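PDB 2NYG: SPbeta prophage-derived aminoglycoside N(3')-acetyltransferase-like protein YokD from Bacillus subtilis, which is probably a coenzyme A-dependent N-acetyltransferase of the antibiotic acetyltransferase family and may contribute to antibiotic resistance. Local coordinates for residues E226-F231 with F258-F263. Residues are numbered along the deposited sequence; the frame is centred on the assembly and turned at random.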
loop_
_atom_site.group_PDB
_atom_site.type_symbol
_atom_site.label_atom_id
_atom_site.label_comp_id
_atom_site.label_asym_id
_atom_site.label_seq_id
_atom_site.Cartn_x
_atom_site.Cartn_y
_atom_site.Cartn_z
ATOM N N GLU A 226 10.114 17.449 22.121
ATOM C CA GLU A 226 10.664 18.530 22.925
ATOM C C GLU A 226 11.683 19.303 22.097
ATOM O O GLU A 226 11.730 20.526 22.129
ATOM C CB GLU A 226 11.345 17.984 24.172
ATOM C CG GLU A 226 11.289 18.940 25.345
ATOM C CD GLU A 226 12.157 18.500 26.515
ATOM O OE1 GLU A 226 12.089 17.306 26.897
ATOM O OE2 GLU A 226 12.899 19.360 27.046
ATOM N N VAL A 227 12.498 18.582 21.344
ATOM C CA VAL A 227 13.508 19.225 20.515
ATOM C C VAL A 227 12.881 20.187 19.503
ATOM O O VAL A 227 13.350 21.305 19.331
ATOM C CB VAL A 227 14.326 18.182 19.758
ATOM C CG1 VAL A 227 15.373 18.863 18.906
ATOM C CG2 VAL A 227 14.941 17.203 20.756
ATOM N N GLY A 228 11.812 19.734 18.854
ATOM C CA GLY A 228 11.135 20.542 17.862
ATOM C C GLY A 228 10.489 21.767 18.467
ATOM O O GLY A 228 10.467 22.837 17.876
ATOM N N GLN A 229 9.963 21.614 19.669
ATOM C CA GLN A 229 9.306 22.743 20.303
ATOM C C GLN A 229 10.322 23.810 20.745
ATOM O O GLN A 229 10.002 24.992 20.840
ATOM C CB GLN A 229 8.440 22.249 21.468
ATOM C CG GLN A 229 7.034 21.815 21.011
ATOM C CD GLN A 229 6.187 21.136 22.099
ATOM O OE1 GLN A 229 6.157 21.575 23.247
ATOM N NE2 GLN A 229 5.470 20.074 21.718
ATOM N N ALA A 230 11.554 23.374 20.987
ATOM C CA ALA A 230 12.611 24.277 21.399
ATOM C C ALA A 230 13.148 24.979 20.141
ATOM O O ALA A 230 13.542 26.148 20.168
ATOM C CB ALA A 230 13.761 23.490 22.110
ATOM N N PHE A 231 13.149 24.238 19.023
ATOM C CA PHE A 231 13.617 24.746 17.747
ATOM C C PHE A 231 12.716 25.885 17.319
ATOM O O PHE A 231 13.154 26.806 16.668
ATOM C CB PHE A 231 13.554 23.618 16.720
ATOM C CG PHE A 231 14.093 23.972 15.351
ATOM C CD1 PHE A 231 15.436 24.279 15.173
ATOM C CD2 PHE A 231 13.262 23.945 14.233
ATOM C CE1 PHE A 231 15.932 24.548 13.922
ATOM C CE2 PHE A 231 13.757 24.213 12.984
ATOM C CZ PHE A 231 15.083 24.514 12.821
ATOM N N PHE A 258 20.335 22.195 15.266
ATOM C CA PHE A 258 19.748 22.575 16.544
ATOM C C PHE A 258 19.564 21.361 17.439
ATOM O O PHE A 258 19.780 21.434 18.641
ATOM C CB PHE A 258 18.399 23.250 16.339
ATOM C CG PHE A 258 17.787 23.765 17.603
ATOM C CD1 PHE A 258 18.102 25.033 18.079
ATOM C CD2 PHE A 258 16.903 22.973 18.335
ATOM C CE1 PHE A 258 17.547 25.509 19.269
ATOM C CE2 PHE A 258 16.340 23.431 19.525
ATOM C CZ PHE A 258 16.662 24.703 19.997
ATOM N N ALA A 259 19.153 20.249 16.839
ATOM C CA ALA A 259 18.943 19.006 17.565
ATOM C C ALA A 259 20.243 18.570 18.240
ATOM O O ALA A 259 20.257 18.126 19.392
ATOM C CB ALA A 259 18.467 17.937 16.608
ATOM N N GLU A 260 21.338 18.690 17.506
ATOM C CA GLU A 260 22.635 18.324 18.026
ATOM C C GLU A 260 22.909 19.135 19.288
ATOM O O GLU A 260 23.157 18.575 20.347
ATOM C CB GLU A 260 23.711 18.581 16.959
ATOM C CG GLU A 260 25.141 18.540 17.464
ATOM C CD GLU A 260 26.141 18.521 16.332
ATOM O OE1 GLU A 260 25.891 19.194 15.313
ATOM O OE2 GLU A 260 27.181 17.843 16.456
ATOM N N LYS A 261 22.839 20.454 19.177
ATOM C CA LYS A 261 23.099 21.327 20.309
ATOM C C LYS A 261 22.195 21.084 21.512
ATOM O O LYS A 261 22.677 20.970 22.642
ATOM C CB LYS A 261 23.038 22.781 19.857
ATOM C CG LYS A 261 24.162 23.091 18.900
ATOM C CD LYS A 261 24.158 24.510 18.406
ATOM C CE LYS A 261 25.410 24.759 17.592
ATOM N NZ LYS A 261 25.564 26.184 17.218
ATOM N N TRP A 262 20.892 20.995 21.279
ATOM C CA TRP A 262 19.954 20.723 22.359
ATOM C C TRP A 262 20.423 19.444 23.068
ATOM O O TRP A 262 20.491 19.397 24.288
ATOM C CB TRP A 262 18.546 20.532 21.801
ATOM C CG TRP A 262 17.483 20.425 22.844
ATOM C CD1 TRP A 262 16.649 21.416 23.261
ATOM C CD2 TRP A 262 17.118 19.253 23.583
ATOM N NE1 TRP A 262 15.776 20.936 24.212
ATOM C CE2 TRP A 262 16.043 19.612 24.431
ATOM C CE3 TRP A 262 17.592 17.936 23.612
ATOM C CZ2 TRP A 262 15.434 18.698 25.297
ATOM C CZ3 TRP A 262 16.990 17.028 24.467
ATOM C CH2 TRP A 262 15.920 17.413 25.300
ATOM N N PHE A 263 20.743 18.409 22.297
ATOM C CA PHE A 263 21.222 17.151 22.863
ATOM C C PHE A 263 22.545 17.320 23.620
ATOM O O PHE A 263 22.667 16.880 24.761
ATOM C CB PHE A 263 21.441 16.093 21.764
ATOM C CG PHE A 263 20.180 15.449 21.254
ATOM C CD1 PHE A 263 19.234 14.952 22.134
ATOM C CD2 PHE A 263 19.958 15.304 19.887
ATOM C CE1 PHE A 263 18.087 14.321 21.668
ATOM C CE2 PHE A 263 18.815 14.675 19.413
ATOM C CZ PHE A 263 17.878 14.183 20.305
HETATM O O HOH W 1 13.671 21.897 25.544
#
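Val227 packs against Ala259 and Trp262, and Phe231 against Phe258, where helix 224-234 crosses helix 252-268, the axes of the two short segments approaching to 9.9 Å at a signed angle of 110°. Val227, Phe231, Ala259 and Phe263 form the buried, inward part. The two methyls of Val227 divide the work: CG1 lies 3.8 Å from Ala259 CA, while CG2 sits over one face of the Trp262 indole, 4.2 Å from the centroid of its six-membered ring, in a CH-pi contact, and also reaches the Phe263 ring obliquely. Phe184 of helix 183-187 touches both Val227 and Ala259. Phe258 and Ala230 are packed tightly too but lie partly exposed. A chi1 of -175° carries the Phe258 ring across to the other helix, where Phe231 CA stands over its face, 3.8 Å from the ring centroid, and Ala230 CB lies at its edge. The Phe231 ring turns an edge to that face as an offset edge-to-face pair, planes at 62°, and His235 stacks on Phe231 and meets Phe258 as well. Toward solvent the fit becomes looser and polar. The carboxylate of the exposed Glu226, nearly perpendicular to the indole, brings OE2 to the ring edge beside Trp262 CZ2, and a water bridges the two side chains, donating to Glu226 OE2 (3.0 Å) and accepting from Trp262 NE1 (2.7 Å). Away from the coenzyme A site, this is a steeply crossed helix-helix packing, joining the two C-terminal helices of the antibiotic N-acetyltransferase fold that flank the antiparallel strands 238-242 and 245-251 in sequence.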